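Local coordinates for 2-hydroxyisobutyryl-CoA mutase large subunit (Aquincola tertiaricarbonis, PDB 4R3U) that works with its small cobalamin-binding partner subunit to interconvert 2-hydroxyisobutyryl-CoA and (S)-3-hydroxybutyryl-CoA, a B12-dependent carbon-skeleton rearrangement, at the interface of chains A and B. Numbering follows the deposited sequence. Chains: chain A/B, 2-hydroxyisobutyryl-CoA mutase large subunit.

All three contacts belong to one two-fold interface between the two large subunits of the heterotetramer. Contact 1 is a helix-on-helix patch built from helices 357-370 and 390-405. Its C-alpha centre lies about 21 Å from that of contact 2 and about 33 Å from that of contact 3. Contacts 2 and 3 are about 22 Å apart and share helix 420-442, whose first two residues, 420 and 421, serve one contact each. Contacts 1 and 3 pair the same residues of both chains. Contact 2 pairs different segments and so occurs twice. Together they join the substrate-binding subunits along an extended seam.

Contact 1: the interface of chains A and B. Residues chain A 358-359, 362-363, 366, 399, 402-403; chain B 358-359, 362-363, 366, 399, 402-403.
Helix 357-370 of each chain packs against its two-fold mate, with helical backbone torsions; the two run in broadly the same direction and cross obliquely, and helix 390-405 flanks the pair. The patch is an apolar helix-helix dimer interface between the large subunits. A:Val359 is its peg. Its CG1 is anti to the backbone N (chi1 179°) and meets B:Ile402 CG2 at 3.9 Å. Its other branch, CG2, points to the hydroxyl of B:Thr399, with OG1 at 3.5 Å, and the two side chains cross at about a right angle. Both branches also touch B:Ser362, whose OG is 3.4 Å from A:Val359 CG1. B:Ser362 OG donates to the carbonyl O of B:Val358 in its own helix, 2.9 Å away, from above the carbonyl plane. The serine thus presents a small, internally paired surface to the valine. A:Leu363 reaches further along, with CG beside the backbone N (chi1 -53°). The side chain crosses that of B:Ile403 at about a right angle, and its CD1 touches B:Ile403 CG1 at 3.9 Å. At one end of the patch, next to the two-fold axis, A:Val358 CG1 meets B:Val358 CG1 at 3.8 Å. At the other end the CD2 methyls of A:Leu366 and B:Leu366 meet tip to tip at 4.0 Å.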
# COMPACT_ATOMS: atom_id res chain seq x y z
N VAL A 358 -3.52 -4.14 6.26
CA VAL A 358 -2.14 -3.95 5.82
C VAL A 358 -2.12 -3.04 4.58
O VAL A 358 -1.30 -2.12 4.54
CB VAL A 358 -1.39 -5.31 5.63
CG1 VAL A 358 0.01 -5.15 5.01
CG2 VAL A 358 -1.31 -6.06 6.96
N VAL A 359 -3.07 -3.27 3.62
CA VAL A 359 -3.24 -2.50 2.38
C VAL A 359 -3.66 -1.06 2.71
O VAL A 359 -3.07 -0.12 2.21
CB VAL A 359 -4.24 -3.16 1.39
CG1 VAL A 359 -4.43 -2.31 0.11
CG2 VAL A 359 -3.84 -4.59 1.04
N SER A 362 -0.91 0.86 4.29
CA SER A 362 0.18 1.14 3.33
C SER A 362 -0.09 2.47 2.62
O SER A 362 0.77 3.35 2.62
CB SER A 362 0.30 0.02 2.29
OG SER A 362 0.83 -1.13 2.92
N LEU A 363 -1.32 2.62 2.07
CA LEU A 363 -1.75 3.80 1.35
C LEU A 363 -1.71 5.05 2.25
O LEU A 363 -1.21 6.10 1.82
CB LEU A 363 -3.15 3.57 0.73
CG LEU A 363 -3.29 2.32 -0.14
CD1 LEU A 363 -4.68 2.14 -0.63
CD2 LEU A 363 -2.29 2.30 -1.29
N LEU A 366 1.81 6.12 2.98
CA LEU A 366 2.29 6.81 1.78
C LEU A 366 1.79 8.27 1.71
O LEU A 366 2.59 9.15 1.41
CB LEU A 366 1.99 6.03 0.49
CG LEU A 366 2.56 6.65 -0.83
CD1 LEU A 366 4.11 6.81 -0.77
CD2 LEU A 366 2.11 5.87 -2.03
N THR A 399 6.20 -1.83 6.70
CA THR A 399 5.40 -0.97 5.82
C THR A 399 6.15 0.34 5.59
O THR A 399 6.36 0.74 4.43
CB THR A 399 3.99 -0.74 6.43
OG1 THR A 399 3.36 -2.02 6.67
CG2 THR A 399 3.09 0.11 5.54
N ILE A 402 9.60 -0.18 3.73
CA ILE A 402 9.40 -0.43 2.31
C ILE A 402 9.19 0.89 1.56
O ILE A 402 9.77 1.09 0.48
CB ILE A 402 8.28 -1.50 2.06
CG1 ILE A 402 8.89 -2.93 2.20
CG2 ILE A 402 7.59 -1.35 0.68
CD1 ILE A 402 7.99 -3.95 2.61
N ILE A 403 8.35 1.80 2.12
CA ILE A 403 8.07 3.11 1.55
C ILE A 403 9.36 3.92 1.53
O ILE A 403 9.69 4.55 0.52
CB ILE A 403 6.90 3.82 2.30
CG1 ILE A 403 5.58 3.09 2.05
CG2 ILE A 403 6.77 5.31 1.90
CD1 ILE A 403 4.51 3.50 2.97
N VAL B 358 2.51 -7.88 0.56
CA VAL B 358 1.20 -7.23 0.53
C VAL B 358 1.39 -5.72 0.39
O VAL B 358 0.70 -5.11 -0.43
CB VAL B 358 0.30 -7.67 1.73
CG1 VAL B 358 -1.01 -6.87 1.82
CG2 VAL B 358 0.03 -9.17 1.69
N VAL B 359 2.36 -5.13 1.15
CA VAL B 359 2.72 -3.70 1.14
C VAL B 359 3.30 -3.31 -0.23
O VAL B 359 2.86 -2.33 -0.81
CB VAL B 359 3.70 -3.32 2.28
CG1 VAL B 359 4.08 -1.82 2.23
CG2 VAL B 359 3.14 -3.69 3.65
N SER B 362 0.70 -3.34 -2.89
CA SER B 362 -0.28 -2.25 -2.70
C SER B 362 0.21 -1.00 -3.45
O SER B 362 -0.53 -0.45 -4.26
CB SER B 362 -0.46 -1.91 -1.22
OG SER B 362 -1.18 -2.96 -0.60
N LEU B 363 1.49 -0.62 -3.21
CA LEU B 363 2.12 0.54 -3.82
C LEU B 363 2.17 0.41 -5.35
O LEU B 363 1.84 1.37 -6.06
CB LEU B 363 3.52 0.78 -3.20
CG LEU B 363 3.55 0.87 -1.67
CD1 LEU B 363 4.95 1.03 -1.17
CD2 LEU B 363 2.65 1.97 -1.14
N LEU B 366 -1.23 0.78 -6.89
CA LEU B 366 -1.53 2.21 -6.90
C LEU B 366 -0.85 2.94 -8.07
O LEU B 366 -1.50 3.75 -8.73
CB LEU B 366 -1.24 2.88 -5.55
CG LEU B 366 -1.63 4.39 -5.44
CD1 LEU B 366 -3.15 4.61 -5.71
CD2 LEU B 366 -1.20 4.96 -4.12
N THR B 399 -6.84 -5.86 -2.34
CA THR B 399 -5.88 -4.78 -2.55
C THR B 399 -6.44 -3.82 -3.61
O THR B 399 -6.52 -2.60 -3.37
CB THR B 399 -4.50 -5.36 -2.96
OG1 THR B 399 -4.06 -6.29 -1.96
CG2 THR B 399 -3.44 -4.28 -3.17
N ILE B 402 -9.78 -2.06 -2.46
CA ILE B 402 -9.52 -1.00 -1.50
C ILE B 402 -9.09 0.28 -2.23
O ILE B 402 -9.57 1.37 -1.88
CB ILE B 402 -8.53 -1.47 -0.37
CG1 ILE B 402 -9.32 -2.23 0.73
CG2 ILE B 402 -7.73 -0.31 0.26
CD1 ILE B 402 -8.59 -3.21 1.46
N ILE B 403 -8.19 0.15 -3.22
CA ILE B 403 -7.71 1.27 -4.04
C ILE B 403 -8.88 1.85 -4.81
O ILE B 403 -9.05 3.07 -4.85
CB ILE B 403 -6.51 0.84 -4.94
CG1 ILE B 403 -5.28 0.51 -4.10
CG2 ILE B 403 -6.16 1.91 -5.99
CD1 ILE B 403 -4.23 -0.20 -4.84

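Contact 2: the interface of chains A and B. Residues chain A 45, 49-50, 57-59, 61, 421; chain B 92, 410-413.
In this acyl-CoA mutase of the methylmalonyl-CoA mutase family, a loop of chain B, 410-413, and B:Arg92 dock against the N-terminal segment of chain A (residues 45-61) and A:Tyr421, near the start of helix 420-442. The interface joins two large subunits. Backbone bonds tie both ends. A:Arg45 N donates to B:Arg92 O at 2.7 Å, and B:Ile413 N donates to A:Arg59 O at 2.7 Å. Each runs nearly along the C=O axis. A salt bridge joins A:Arg45 NH2 to B:Asp411 OD1 at 2.8 Å. The oxygen lies in the guanidinium plane, but the nitrogen stands above the carboxylate plane. A:Arg45 bends at chi3 (-75°) to get there. Water 2 links the other carboxylate oxygen, B:Asp411 OD2, to A:His50 O. Water 1 links A:Tyr61 N to B:Ile413 O. The guanidinium of B:Arg92 is sandwiched between A:Arg59 CA, over its centre, and the rim of the A:Phe49 ring, whose CD1 is 3.4 Å from B:Arg92 CZ; the ring and guanidinium planes are 51° apart. B:Arg92 NE donates to B:Asp411 O at 2.7 Å, which helps fix that group. Apolar packing centres on B:Val412. Its CG2 sits over the A:Tyr421 ring face, 3.9 Å from the centroid, and CG1 touches A:Tyr61 CD1 at 3.7 Å.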
# COMPACT_ATOMS: atom_id res chain seq x y z
N ARG A 45 -20.33 6.88 -12.57
CA ARG A 45 -21.01 6.30 -11.41
C ARG A 45 -21.86 7.30 -10.62
O ARG A 45 -22.90 6.92 -10.07
CB ARG A 45 -20.00 5.63 -10.47
CG ARG A 45 -19.37 4.37 -11.02
CD ARG A 45 -18.31 3.80 -10.08
NE ARG A 45 -17.06 4.56 -10.10
CZ ARG A 45 -16.65 5.37 -9.12
NH1 ARG A 45 -17.41 5.57 -8.04
NH2 ARG A 45 -15.48 6.01 -9.22
N PHE A 49 -18.85 13.79 -8.03
CA PHE A 49 -18.02 13.01 -7.12
C PHE A 49 -17.46 13.96 -6.05
O PHE A 49 -17.37 15.17 -6.28
CB PHE A 49 -16.90 12.29 -7.87
CG PHE A 49 -17.32 11.14 -8.77
CD1 PHE A 49 -17.77 11.37 -10.06
CD2 PHE A 49 -17.20 9.82 -8.35
CE1 PHE A 49 -18.09 10.31 -10.91
CE2 PHE A 49 -17.55 8.77 -9.19
CZ PHE A 49 -17.95 9.02 -10.48
N HIS A 50 -17.17 13.42 -4.88
CA HIS A 50 -16.66 14.21 -3.76
C HIS A 50 -15.57 13.44 -3.09
O HIS A 50 -15.56 12.21 -3.18
CB HIS A 50 -17.77 14.43 -2.70
CG HIS A 50 -18.97 15.16 -3.19
ND1 HIS A 50 -19.15 16.50 -2.92
CD2 HIS A 50 -20.03 14.70 -3.88
CE1 HIS A 50 -20.30 16.82 -3.49
NE2 HIS A 50 -20.86 15.76 -4.09
N VAL A 57 -15.13 17.20 -6.33
CA VAL A 57 -13.99 17.04 -7.23
C VAL A 57 -14.38 17.09 -8.70
O VAL A 57 -15.48 16.65 -9.07
CB VAL A 57 -13.10 15.82 -6.89
CG1 VAL A 57 -12.50 15.96 -5.50
CG2 VAL A 57 -13.84 14.50 -7.04
N GLN A 58 -13.50 17.68 -9.54
CA GLN A 58 -13.70 17.75 -10.99
C GLN A 58 -13.24 16.41 -11.63
O GLN A 58 -12.44 15.69 -11.02
CB GLN A 58 -12.90 18.91 -11.61
CG GLN A 58 -13.30 20.33 -11.10
CD GLN A 58 -12.31 21.41 -11.50
OE1 GLN A 58 -11.47 21.24 -12.37
NE2 GLN A 58 -12.39 22.55 -10.86
N ARG A 59 -13.73 16.09 -12.86
CA ARG A 59 -13.35 14.92 -13.64
C ARG A 59 -11.83 14.89 -13.81
O ARG A 59 -11.21 13.84 -13.64
CB ARG A 59 -14.07 14.93 -15.00
CG ARG A 59 -13.66 13.82 -15.97
CD ARG A 59 -14.50 13.81 -17.25
NE ARG A 59 -15.92 13.61 -16.95
CZ ARG A 59 -16.83 14.58 -16.94
NH1 ARG A 59 -16.51 15.82 -17.28
NH2 ARG A 59 -18.09 14.30 -16.61
N TYR A 61 -8.23 18.01 -13.61
CA TYR A 61 -7.73 19.34 -13.29
C TYR A 61 -6.62 19.72 -14.31
O TYR A 61 -5.81 18.87 -14.70
CB TYR A 61 -7.21 19.40 -11.83
CG TYR A 61 -8.30 19.29 -10.79
CD1 TYR A 61 -8.89 18.06 -10.48
CD2 TYR A 61 -8.73 20.41 -10.08
CE1 TYR A 61 -9.92 17.96 -9.55
CE2 TYR A 61 -9.74 20.32 -9.12
CZ TYR A 61 -10.33 19.09 -8.85
OH TYR A 61 -11.34 19.00 -7.93
N TYR A 421 -4.61 18.90 -9.48
CA TYR A 421 -5.59 18.45 -8.51
C TYR A 421 -5.13 18.75 -7.09
O TYR A 421 -5.87 19.41 -6.35
CB TYR A 421 -5.95 16.96 -8.73
CG TYR A 421 -6.81 16.32 -7.66
CD1 TYR A 421 -7.90 17.00 -7.10
CD2 TYR A 421 -6.57 15.01 -7.23
CE1 TYR A 421 -8.67 16.43 -6.09
CE2 TYR A 421 -7.35 14.42 -6.23
CZ TYR A 421 -8.39 15.14 -5.65
OH TYR A 421 -9.15 14.58 -4.65
N ARG B 92 -14.12 6.90 -13.47
CA ARG B 92 -15.35 7.50 -12.94
C ARG B 92 -16.56 6.82 -13.63
O ARG B 92 -17.70 6.90 -13.16
CB ARG B 92 -15.41 9.01 -13.21
CG ARG B 92 -14.24 9.80 -12.67
CD ARG B 92 -14.21 11.17 -13.30
NE ARG B 92 -14.67 12.09 -12.28
CZ ARG B 92 -15.76 12.83 -12.36
NH1 ARG B 92 -16.51 12.80 -13.45
NH2 ARG B 92 -16.09 13.63 -11.36
N ALA B 410 -9.83 6.84 -7.84
CA ALA B 410 -10.56 6.50 -9.05
C ALA B 410 -11.47 7.63 -9.51
O ALA B 410 -11.99 7.56 -10.62
CB ALA B 410 -11.38 5.24 -8.80
N ASP B 411 -11.68 8.67 -8.67
CA ASP B 411 -12.64 9.74 -8.97
C ASP B 411 -12.12 10.97 -9.71
O ASP B 411 -12.94 11.76 -10.18
CB ASP B 411 -13.46 10.10 -7.73
CG ASP B 411 -14.09 8.92 -6.99
OD1 ASP B 411 -14.13 7.82 -7.57
OD2 ASP B 411 -14.59 9.11 -5.85
N VAL B 412 -10.79 11.16 -9.80
CA VAL B 412 -10.18 12.28 -10.51
C VAL B 412 -9.24 11.65 -11.52
O VAL B 412 -8.43 10.80 -11.14
CB VAL B 412 -9.48 13.32 -9.57
CG1 VAL B 412 -8.70 14.37 -10.36
CG2 VAL B 412 -10.50 14.00 -8.67
N ILE B 413 -9.38 12.02 -12.82
CA ILE B 413 -8.55 11.46 -13.89
C ILE B 413 -7.16 12.09 -13.92
O ILE B 413 -7.04 13.33 -13.85
CB ILE B 413 -9.25 11.45 -15.29
CG1 ILE B 413 -10.63 10.79 -15.21
CG2 ILE B 413 -8.38 10.73 -16.34
CD1 ILE B 413 -11.52 11.18 -16.22
O HOH W 1 -6.45 16.08 -12.71
O HOH W 2 -13.43 10.45 -3.60

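Contact 3: the interface of chains A and B. Residues chain A 14-16, 19, 23, 63, 71, 420; chain B 14-16, 19, 23, 63, 71, 420.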
# COMPACT_ATOMS: atom_id res chain seq x y z
N TRP A 14 1.22 33.50 -13.12
CA TRP A 14 2.30 32.70 -13.71
C TRP A 14 1.90 32.10 -15.04
O TRP A 14 2.76 31.83 -15.88
CB TRP A 14 2.73 31.59 -12.73
CG TRP A 14 1.61 30.73 -12.24
CD1 TRP A 14 0.78 30.98 -11.19
CD2 TRP A 14 1.18 29.48 -12.81
NE1 TRP A 14 -0.15 29.98 -11.07
CE2 TRP A 14 0.08 29.03 -12.04
CE3 TRP A 14 1.61 28.71 -13.90
CZ2 TRP A 14 -0.60 27.84 -12.33
CZ3 TRP A 14 0.95 27.52 -14.17
CH2 TRP A 14 -0.15 27.10 -13.40
N LEU A 15 0.59 31.86 -15.21
CA LEU A 15 0.02 31.28 -16.42
C LEU A 15 -0.33 32.38 -17.44
O LEU A 15 -1.10 33.29 -17.12
CB LEU A 15 -1.20 30.39 -16.09
CG LEU A 15 -1.67 29.41 -17.19
CD1 LEU A 15 -0.61 28.34 -17.48
CD2 LEU A 15 -2.99 28.78 -16.82
N GLU A 16 0.27 32.29 -18.65
CA GLU A 16 0.05 33.22 -19.76
C GLU A 16 -1.46 33.21 -20.08
O GLU A 16 -2.01 32.13 -20.32
CB GLU A 16 0.85 32.81 -20.99
CG GLU A 16 2.34 33.01 -20.82
CD GLU A 16 3.14 32.81 -22.09
OE1 GLU A 16 4.23 32.19 -22.01
OE2 GLU A 16 2.70 33.28 -23.16
N ILE A 19 -2.74 31.20 -22.99
CA ILE A 19 -2.74 29.76 -22.71
C ILE A 19 -3.92 29.36 -21.79
O ILE A 19 -4.56 28.34 -22.07
CB ILE A 19 -1.35 29.26 -22.19
CG1 ILE A 19 -0.16 29.78 -23.07
CG2 ILE A 19 -1.31 27.73 -22.01
CD1 ILE A 19 -0.00 29.18 -24.49
N LEU A 23 -6.74 26.64 -22.72
CA LEU A 23 -7.07 25.52 -21.83
C LEU A 23 -8.56 25.43 -21.54
O LEU A 23 -9.12 24.34 -21.67
CB LEU A 23 -6.29 25.59 -20.49
CG LEU A 23 -4.79 25.35 -20.54
CD1 LEU A 23 -4.15 25.71 -19.23
CD2 LEU A 23 -4.48 23.92 -20.88
N ALA A 63 -3.95 23.27 -15.77
CA ALA A 63 -3.19 24.39 -15.23
C ALA A 63 -4.08 25.60 -14.96
O ALA A 63 -3.76 26.40 -14.08
CB ALA A 63 -2.06 24.77 -16.17
N LEU A 71 2.61 31.10 -7.60
CA LEU A 71 3.66 30.12 -7.41
C LEU A 71 4.43 30.27 -6.11
O LEU A 71 4.98 29.28 -5.63
CB LEU A 71 4.57 30.05 -8.63
CG LEU A 71 3.95 29.48 -9.91
CD1 LEU A 71 5.01 29.31 -10.96
CD2 LEU A 71 3.23 28.14 -9.65
N TYR A 420 -2.08 19.55 -10.66
CA TYR A 420 -3.23 20.43 -10.79
C TYR A 420 -4.31 20.17 -9.74
O TYR A 420 -4.79 21.11 -9.12
CB TYR A 420 -3.77 20.39 -12.22
CG TYR A 420 -2.74 20.62 -13.30
CD1 TYR A 420 -1.83 21.67 -13.22
CD2 TYR A 420 -2.72 19.83 -14.45
CE1 TYR A 420 -0.90 21.90 -14.23
CE2 TYR A 420 -1.82 20.07 -15.49
CZ TYR A 420 -0.91 21.11 -15.38
OH TYR A 420 -0.02 21.30 -16.40
N TRP B 14 3.96 28.27 -21.93
CA TRP B 14 2.84 28.50 -21.02
C TRP B 14 3.25 29.28 -19.79
O TRP B 14 2.42 29.98 -19.20
CB TRP B 14 2.20 27.17 -20.61
CG TRP B 14 3.16 26.17 -20.05
CD1 TRP B 14 3.94 25.29 -20.75
CD2 TRP B 14 3.47 25.97 -18.66
NE1 TRP B 14 4.73 24.57 -19.89
CE2 TRP B 14 4.45 24.95 -18.60
CE3 TRP B 14 3.03 26.57 -17.47
CZ2 TRP B 14 4.99 24.51 -17.38
CZ3 TRP B 14 3.55 26.11 -16.26
CH2 TRP B 14 4.53 25.10 -16.23
N LEU B 15 4.53 29.15 -19.41
CA LEU B 15 5.10 29.82 -18.25
C LEU B 15 5.66 31.19 -18.64
O LEU B 15 6.52 31.29 -19.53
CB LEU B 15 6.18 28.93 -17.57
CG LEU B 15 6.60 29.31 -16.14
CD1 LEU B 15 5.44 29.15 -15.15
CD2 LEU B 15 7.80 28.51 -15.69
N GLU B 16 5.14 32.26 -17.98
CA GLU B 16 5.57 33.65 -18.19
C GLU B 16 7.07 33.73 -17.91
O GLU B 16 7.50 33.32 -16.82
CB GLU B 16 4.80 34.59 -17.26
CG GLU B 16 3.34 34.74 -17.62
CD GLU B 16 2.62 35.82 -16.86
OE1 GLU B 16 1.46 35.58 -16.44
OE2 GLU B 16 3.19 36.92 -16.68
N ILE B 19 8.29 35.03 -14.60
CA ILE B 19 8.09 34.07 -13.51
C ILE B 19 9.14 32.93 -13.56
O ILE B 19 9.67 32.57 -12.50
CB ILE B 19 6.62 33.55 -13.46
CG1 ILE B 19 5.57 34.71 -13.53
CG2 ILE B 19 6.38 32.63 -12.24
CD1 ILE B 19 5.44 35.64 -12.29
N LEU B 23 11.66 31.99 -10.55
CA LEU B 23 11.78 30.63 -10.04
C LEU B 23 13.22 30.15 -10.00
O LEU B 23 13.65 29.64 -8.96
CB LEU B 23 10.92 29.63 -10.84
CG LEU B 23 9.41 29.73 -10.71
CD1 LEU B 23 8.73 28.88 -11.75
CD2 LEU B 23 8.95 29.34 -9.34
N ALA B 63 7.97 24.72 -11.46
CA ALA B 63 7.32 24.92 -12.76
C ALA B 63 8.34 25.19 -13.86
O ALA B 63 8.06 24.88 -15.02
CB ALA B 63 6.33 26.05 -12.67
N LEU B 71 1.89 22.52 -22.83
CA LEU B 71 0.71 22.00 -22.16
C LEU B 71 -0.12 21.06 -23.02
O LEU B 71 -0.82 20.22 -22.46
CB LEU B 71 -0.11 23.11 -21.54
CG LEU B 71 0.52 23.84 -20.35
CD1 LEU B 71 -0.47 24.79 -19.74
CD2 LEU B 71 1.05 22.85 -19.29
N TYR B 420 5.29 18.71 -11.05
CA TYR B 420 6.55 19.12 -11.65
C TYR B 420 7.51 17.96 -11.90
O TYR B 420 8.06 17.84 -12.98
CB TYR B 420 7.18 20.25 -10.85
CG TYR B 420 6.27 21.42 -10.56
CD1 TYR B 420 5.49 22.00 -11.56
CD2 TYR B 420 6.23 22.00 -9.29
CE1 TYR B 420 4.67 23.10 -11.31
CE2 TYR B 420 5.45 23.13 -9.03
CZ TYR B 420 4.67 23.67 -10.04
OH TYR B 420 3.88 24.75 -9.73
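The two indoles of A:Trp14 and B:Trp14 meet rim to rim on the two-fold axis, CZ3 to CZ3 at 3.6 Å. Their side chains cross obliquely. Each CG sits over the backbone, flanked by both N and the carbonyl carbon (chi1 54°). The A:Trp14 ring lies between its own chain's A:Leu15 CB on one face and A:Leu71 CD2 on the other, both toward the rim. Across the interface its CE3 touches B:Leu15 CD1 at 4.0 Å, with the side chains at about a right angle. An alanine here in place of A:Trp14 would remove the indole and would probably loosen the rim contact with B:Trp14 and the packing of A:Leu71 and B:Leu15. A:Leu71 reaches over to chain B with both methyls. CD1 enters a cluster of B:Ile19, B:Leu23 and B:Ala63, lying 3.8 Å from B:Ile19 CG2. CD2 touches the phenol oxygen OH of B:Tyr420 at 3.5 Å. Further out, A:Leu15 and B:Leu15 form an antiparallel beta bridge. Its paired bonds run from A:Glu16 N to B:Trp14 O and from B:Glu16 N to A:Trp14 O, each 3.2 Å, though both glutamates are poorly ordered. They are almost straight (176° at H) and lie in the carbonyl plane. The glutamate side chains run past each other in opposite directions at the rim. The site clasps the N-terminal segments of the two large subunits together and adds to the dimer contact at the end of the interface far from helix 357-370.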